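Local coordinates for protein chitinase (Paenibacillus sp. FPU-7, PDB 5GZT) that probably cleaves internal beta-1,4 linkages between the N-acetylglucosamine units of chitin and chitodextrins, using glycoside hydrolase family 18 domains, at residues G314-I319 with E386-S391; S391-M396 with E438-Q443. One frame throughout, in Å; residues are numbered along the deposited sequence.

Contact 1: residues G314-I319 with E386-S391; sequences GKVVTI and EVFANS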
loop_
_atom_site.group_PDB
_atom_site.type_symbol
_atom_site.label_atom_id
_atom_site.label_comp_id
_atom_site.label_asym_id
_atom_site.label_seq_id
_atom_site.Cartn_x
_atom_site.Cartn_y
_atom_site.Cartn_z
ATOM N N GLY B 314 11.061 -1.687 -27.693
ATOM C CA GLY B 314 11.924 -1.130 -26.658
ATOM C C GLY B 314 11.404 0.071 -25.957
ATOM O O GLY B 314 12.162 0.731 -25.244
ATOM N N LYS B 315 10.117 0.345 -26.137
ATOM C CA LYS B 315 9.416 1.416 -25.461
ATOM C C LYS B 315 8.171 0.908 -24.672
ATOM O O LYS B 315 7.595 -0.148 -24.921
ATOM C CB LYS B 315 8.948 2.450 -26.469
ATOM C CG LYS B 315 10.063 3.058 -27.315
ATOM C CD LYS B 315 9.550 3.319 -28.725
ATOM C CE LYS B 315 10.567 4.038 -29.593
ATOM N NZ LYS B 315 9.848 5.076 -30.366
ATOM N N VAL B 316 7.741 1.769 -23.781
ATOM C CA VAL B 316 6.664 1.514 -22.878
ATOM C C VAL B 316 5.319 1.949 -23.462
ATOM O O VAL B 316 5.096 3.142 -23.666
ATOM C CB VAL B 316 6.875 2.248 -21.527
ATOM C CG1 VAL B 316 5.697 1.971 -20.570
ATOM C CG2 VAL B 316 8.213 1.853 -20.895
ATOM N N VAL B 317 4.402 0.978 -23.555
ATOM C CA VAL B 317 3.084 1.117 -24.189
ATOM C C VAL B 317 1.973 0.567 -23.316
ATOM O O VAL B 317 2.230 -0.242 -22.432
ATOM C CB VAL B 317 3.047 0.320 -25.489
ATOM C CG1 VAL B 317 3.973 0.959 -26.562
ATOM C CG2 VAL B 317 3.426 -1.145 -25.272
ATOM N N THR B 318 0.750 0.971 -23.555
ATOM C CA THR B 318 -0.352 0.340 -22.867
ATOM C C THR B 318 -0.432 -1.170 -23.248
ATOM O O THR B 318 0.129 -1.622 -24.276
ATOM C CB THR B 318 -1.682 1.046 -23.152
ATOM O OG1 THR B 318 -1.894 1.083 -24.547
ATOM C CG2 THR B 318 -1.719 2.405 -22.627
ATOM N N ILE B 319 -1.059 -1.988 -22.382
ATOM C CA ILE B 319 -1.096 -3.458 -22.599
ATOM C C ILE B 319 -1.841 -3.853 -23.897
ATOM O O ILE B 319 -1.512 -4.845 -24.553
ATOM C CB ILE B 319 -1.681 -4.195 -21.365
ATOM C CG1 ILE B 319 -1.319 -5.655 -21.358
ATOM C CG2 ILE B 319 -3.174 -3.957 -21.228
ATOM C CD1 ILE B 319 -1.720 -6.371 -20.033
ATOM N N GLU B 386 18.396 3.924 -22.806
ATOM C CA GLU B 386 17.986 5.326 -22.955
ATOM C C GLU B 386 16.596 5.446 -23.600
ATOM O O GLU B 386 15.793 6.248 -23.212
ATOM C CB GLU B 386 19.046 6.129 -23.764
ATOM C CG GLU B 386 18.722 7.600 -24.038
ATOM C CD GLU B 386 18.874 8.517 -22.834
ATOM O OE1 GLU B 386 19.573 8.155 -21.858
ATOM O OE2 GLU B 386 18.330 9.646 -22.870
ATOM N N VAL B 387 16.308 4.668 -24.617
ATOM C CA VAL B 387 14.981 4.778 -25.241
ATOM C C VAL B 387 13.893 4.373 -24.177
ATOM O O VAL B 387 12.901 5.114 -23.895
ATOM C CB VAL B 387 14.878 3.854 -26.496
ATOM C CG1 VAL B 387 13.518 4.016 -27.160
ATOM C CG2 VAL B 387 16.035 4.095 -27.493
ATOM N N PHE B 388 14.129 3.215 -23.575
ATOM C CA PHE B 388 13.243 2.679 -22.556
ATOM C C PHE B 388 12.918 3.686 -21.475
ATOM O O PHE B 388 11.724 4.113 -21.308
ATOM C CB PHE B 388 13.814 1.393 -21.943
ATOM C CG PHE B 388 12.856 0.758 -20.964
ATOM C CD1 PHE B 388 11.885 -0.141 -21.401
ATOM C CD2 PHE B 388 12.856 1.144 -19.616
ATOM C CE1 PHE B 388 10.971 -0.680 -20.497
ATOM C CE2 PHE B 388 11.935 0.595 -18.716
ATOM C CZ PHE B 388 10.991 -0.314 -19.168
ATOM N N ALA B 389 13.970 4.137 -20.783
ATOM C CA ALA B 389 13.801 5.098 -19.673
ATOM C C ALA B 389 13.054 6.336 -20.036
ATOM O O ALA B 389 12.186 6.831 -19.272
ATOM C CB ALA B 389 15.135 5.447 -19.078
ATOM N N ASN B 390 13.367 6.858 -21.226
ATOM C CA ASN B 390 12.676 8.060 -21.722
ATOM C C ASN B 390 11.217 7.728 -21.972
ATOM O O ASN B 390 10.305 8.454 -21.531
ATOM C CB ASN B 390 13.379 8.616 -22.996
ATOM C CG ASN B 390 14.689 9.348 -22.679
ATOM O OD1 ASN B 390 14.772 10.126 -21.728
ATOM N ND2 ASN B 390 15.714 9.107 -23.494
ATOM N N SER B 391 10.988 6.602 -22.636
ATOM C CA SER B 391 9.612 6.077 -22.805
ATOM C C SER B 391 8.813 5.920 -21.489
ATOM O O SER B 391 7.609 6.346 -21.362
ATOM C CB SER B 391 9.636 4.745 -23.537
ATOM O OG SER B 391 8.322 4.556 -24.011
HETATM O O HOH W 1 5.441 5.587 -23.254
#
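Val316 and Phe388 meet obliquely: the valine methyl CG2 lies 3.7 Å above the plane of the Phe388 ring, displaced toward the rim above CE1 and CZ, in a CH-pi contact. Phe388 holds CG anti to its backbone N, and from there the ring is carried to the Val316 methyl. Gly314 O comes to the edge of the same ring, near its plane, and also receives a CA-H...O contact from Phe388 CA. Beside this apolar patch stands Ser391, whose OG, likewise anti to its own backbone N (chi1 -162°), accepts a hydrogen bond of 2.9 Å from Val316 N, with an N-H...O angle of 154°. Ser391 OG also lies 3.3 Å from Lys315 CB. Farther out, Lys315 lays its aliphatic chain across Val387, with Lys315 CG 3.6 Å from Val387 CG1. The strand 315-318 pairs antiparallel with 303-312 in the family 18 TIM-barrel domain and runs at 38° to the axis of the 386-391 segment of helix 382-398. A water donates to Ser391 O; its link to Val316 O is doubtfully short. The secure polar tie is therefore the direct one, a serine hydroxyl taking up the N-H of Val316 beside apolar packing.

Contact 2: residues S391-M396 with E438-Q443; sequences SALDFM and EKLDAQ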
loop_
_atom_site.group_PDB
_atom_site.type_symbol
_atom_site.label_atom_id
_atom_site.label_comp_id
_atom_site.label_asym_id
_atom_site.label_seq_id
_atom_site.Cartn_x
_atom_site.Cartn_y
_atom_site.Cartn_z
ATOM N N SER B 391 10.988 6.602 -22.636
ATOM C CA SER B 391 9.612 6.077 -22.805
ATOM C C SER B 391 8.813 5.920 -21.489
ATOM O O SER B 391 7.609 6.346 -21.362
ATOM C CB SER B 391 9.636 4.745 -23.537
ATOM O OG SER B 391 8.322 4.556 -24.011
ATOM N N ALA B 392 9.494 5.374 -20.487
ATOM C CA ALA B 392 8.837 5.177 -19.163
ATOM C C ALA B 392 8.427 6.450 -18.572
ATOM O O ALA B 392 7.270 6.596 -18.091
ATOM C CB ALA B 392 9.731 4.436 -18.230
ATOM N N LEU B 393 9.333 7.444 -18.647
ATOM C CA LEU B 393 8.974 8.767 -18.143
ATOM C C LEU B 393 7.824 9.397 -18.919
ATOM O O LEU B 393 6.905 10.035 -18.346
ATOM C CB LEU B 393 10.208 9.707 -18.000
ATOM C CG LEU B 393 10.912 9.614 -16.618
ATOM C CD1 LEU B 393 11.810 8.369 -16.512
ATOM C CD2 LEU B 393 11.686 10.888 -16.284
ATOM N N ASP B 394 7.804 9.200 -20.228
ATOM C CA ASP B 394 6.644 9.687 -21.040
ATOM C C ASP B 394 5.299 9.137 -20.559
ATOM O O ASP B 394 4.283 9.910 -20.440
ATOM C CB ASP B 394 6.828 9.335 -22.532
ATOM C CG ASP B 394 7.961 10.156 -23.201
ATOM O OD1 ASP B 394 8.155 11.312 -22.773
ATOM O OD2 ASP B 394 8.684 9.623 -24.079
ATOM N N PHE B 395 5.306 7.811 -20.308
ATOM C CA PHE B 395 4.089 7.132 -19.810
ATOM C C PHE B 395 3.639 7.765 -18.529
ATOM O O PHE B 395 2.448 8.249 -18.431
ATOM C CB PHE B 395 4.342 5.645 -19.634
ATOM C CG PHE B 395 3.079 4.830 -19.567
ATOM C CD1 PHE B 395 2.285 4.847 -18.414
ATOM C CD2 PHE B 395 2.673 4.065 -20.657
ATOM C CE1 PHE B 395 1.106 4.108 -18.359
ATOM C CE2 PHE B 395 1.525 3.298 -20.574
ATOM C CZ PHE B 395 0.727 3.357 -19.444
ATOM N N MET B 396 4.605 7.855 -17.583
ATOM C CA MET B 396 4.368 8.430 -16.252
ATOM C C MET B 396 3.768 9.811 -16.351
ATOM O O MET B 396 2.722 10.133 -15.716
ATOM C CB MET B 396 5.667 8.446 -15.427
ATOM C CG MET B 396 5.499 8.808 -13.956
ATOM S SD MET B 396 7.037 9.106 -13.055
ATOM C CE MET B 396 7.110 10.862 -13.395
ATOM N N GLU B 438 18.159 8.491 -12.149
ATOM C CA GLU B 438 18.786 9.759 -12.682
ATOM C C GLU B 438 17.745 10.627 -13.374
ATOM O O GLU B 438 17.506 11.808 -12.965
ATOM C CB GLU B 438 19.928 9.417 -13.606
ATOM C CG GLU B 438 21.085 8.877 -12.800
ATOM C CD GLU B 438 22.166 8.192 -13.615
ATOM O OE1 GLU B 438 22.033 8.011 -14.844
ATOM O OE2 GLU B 438 23.158 7.800 -12.973
ATOM N N LYS B 439 17.034 10.031 -14.339
ATOM C CA LYS B 439 16.094 10.815 -15.109
ATOM C C LYS B 439 14.963 11.385 -14.269
ATOM O O LYS B 439 14.415 12.485 -14.576
ATOM C CB LYS B 439 15.550 9.993 -16.257
ATOM C CG LYS B 439 16.627 9.483 -17.212
ATOM C CD LYS B 439 16.014 9.246 -18.570
ATOM C CE LYS B 439 17.044 8.773 -19.576
ATOM N NZ LYS B 439 17.730 9.931 -20.213
ATOM N N LEU B 440 14.564 10.645 -13.219
ATOM C CA LEU B 440 13.399 11.058 -12.439
ATOM C C LEU B 440 13.858 12.198 -11.571
ATOM O O LEU B 440 13.151 13.179 -11.428
ATOM C CB LEU B 440 12.761 9.913 -11.603
ATOM C CG LEU B 440 11.975 8.828 -12.384
ATOM C CD1 LEU B 440 11.805 7.548 -11.561
ATOM C CD2 LEU B 440 10.635 9.385 -12.778
ATOM N N ASP B 441 15.045 12.065 -11.009
ATOM C CA ASP B 441 15.645 13.186 -10.232
ATOM C C ASP B 441 15.806 14.458 -11.070
ATOM O O ASP B 441 15.433 15.557 -10.611
ATOM C CB ASP B 441 17.001 12.765 -9.650
ATOM C CG ASP B 441 16.858 11.753 -8.520
ATOM O OD1 ASP B 441 15.773 11.704 -7.871
ATOM O OD2 ASP B 441 17.829 11.022 -8.265
ATOM N N ALA B 442 16.305 14.279 -12.300
ATOM C CA ALA B 442 16.495 15.386 -13.253
ATOM C C ALA B 442 15.180 16.103 -13.373
ATOM O O ALA B 442 15.071 17.296 -13.087
ATOM C CB ALA B 442 16.938 14.847 -14.609
ATOM N N GLN B 443 14.136 15.349 -13.680
ATOM C CA GLN B 443 12.853 15.967 -13.900
ATOM C C GLN B 443 12.276 16.703 -12.691
ATOM O O GLN B 443 11.516 17.674 -12.817
ATOM C CB GLN B 443 11.878 14.897 -14.395
ATOM C CG GLN B 443 10.469 15.428 -14.601
ATOM C CD GLN B 443 9.578 14.469 -15.337
ATOM O OE1 GLN B 443 10.024 13.630 -16.101
ATOM N NE2 GLN B 443 8.308 14.572 -15.062
#
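Leu393 packs against Leu440 and Lys439, projecting from helix 382-398 into the side of helix 425-447. Leu393 CG lies 3.9 Å from Leu440 CD2, and Leu393 CD1 reaches the same Leu440 methyl at 4.0 Å. The other methyl, Leu393 CD2, sits 3.6 Å from Lys439 O and also touches Lys439 CB, while the side chain of Gln443 slides past Leu393 in the opposite direction. The amine of Lys439 leads away from the leucine to a salt bridge with Glu386. An alanine in place of Leu393 would probably open a gap beside Leu440 CD2 and Lys439 CB, leaving the Leu440 methyl with less to pack against. These are outer helices of the family 18 TIM barrel, the first preceding strand 403-407 and the second preceding strand 452-457; their short segments cross at -47° with axes 10.9 Å apart. One turn after Leu393, Met396 extends with CG anti to the backbone N (chi1 -170°) and then bends at chi3 (90°). Met396 SD comes 3.6 Å from Leu440 CD2, and Met396 CE lies 3.9 Å from that methyl, which is thereby touched by both Leu393 and Met396. Ile404 of strand 403-407 packs against Leu393 and Met396 from the barrel side.

Overall arrangement
Contacts 1 and 2 both use helix 382-398 of one TIM-barrel domain, with centres about 10 Å apart; their segments share Ser391, which touches the facing segment in contact 1 alone. Contact 1 is partly buried, bringing the short strand 315-318 against the helix, and mixes apolar packing with a polar link, an exposed lysine and valine lying at its margin. Contact 2 is buried and joins two barrel helices chiefly through Leu393, Met396 and Leu440, without a hydrogen bond between its segments. The two are tied together where Val316 packs on Ala392 and Phe395. The comparison illustrates how one helix can present a partly polar flank to a strand and a largely apolar one to another helix.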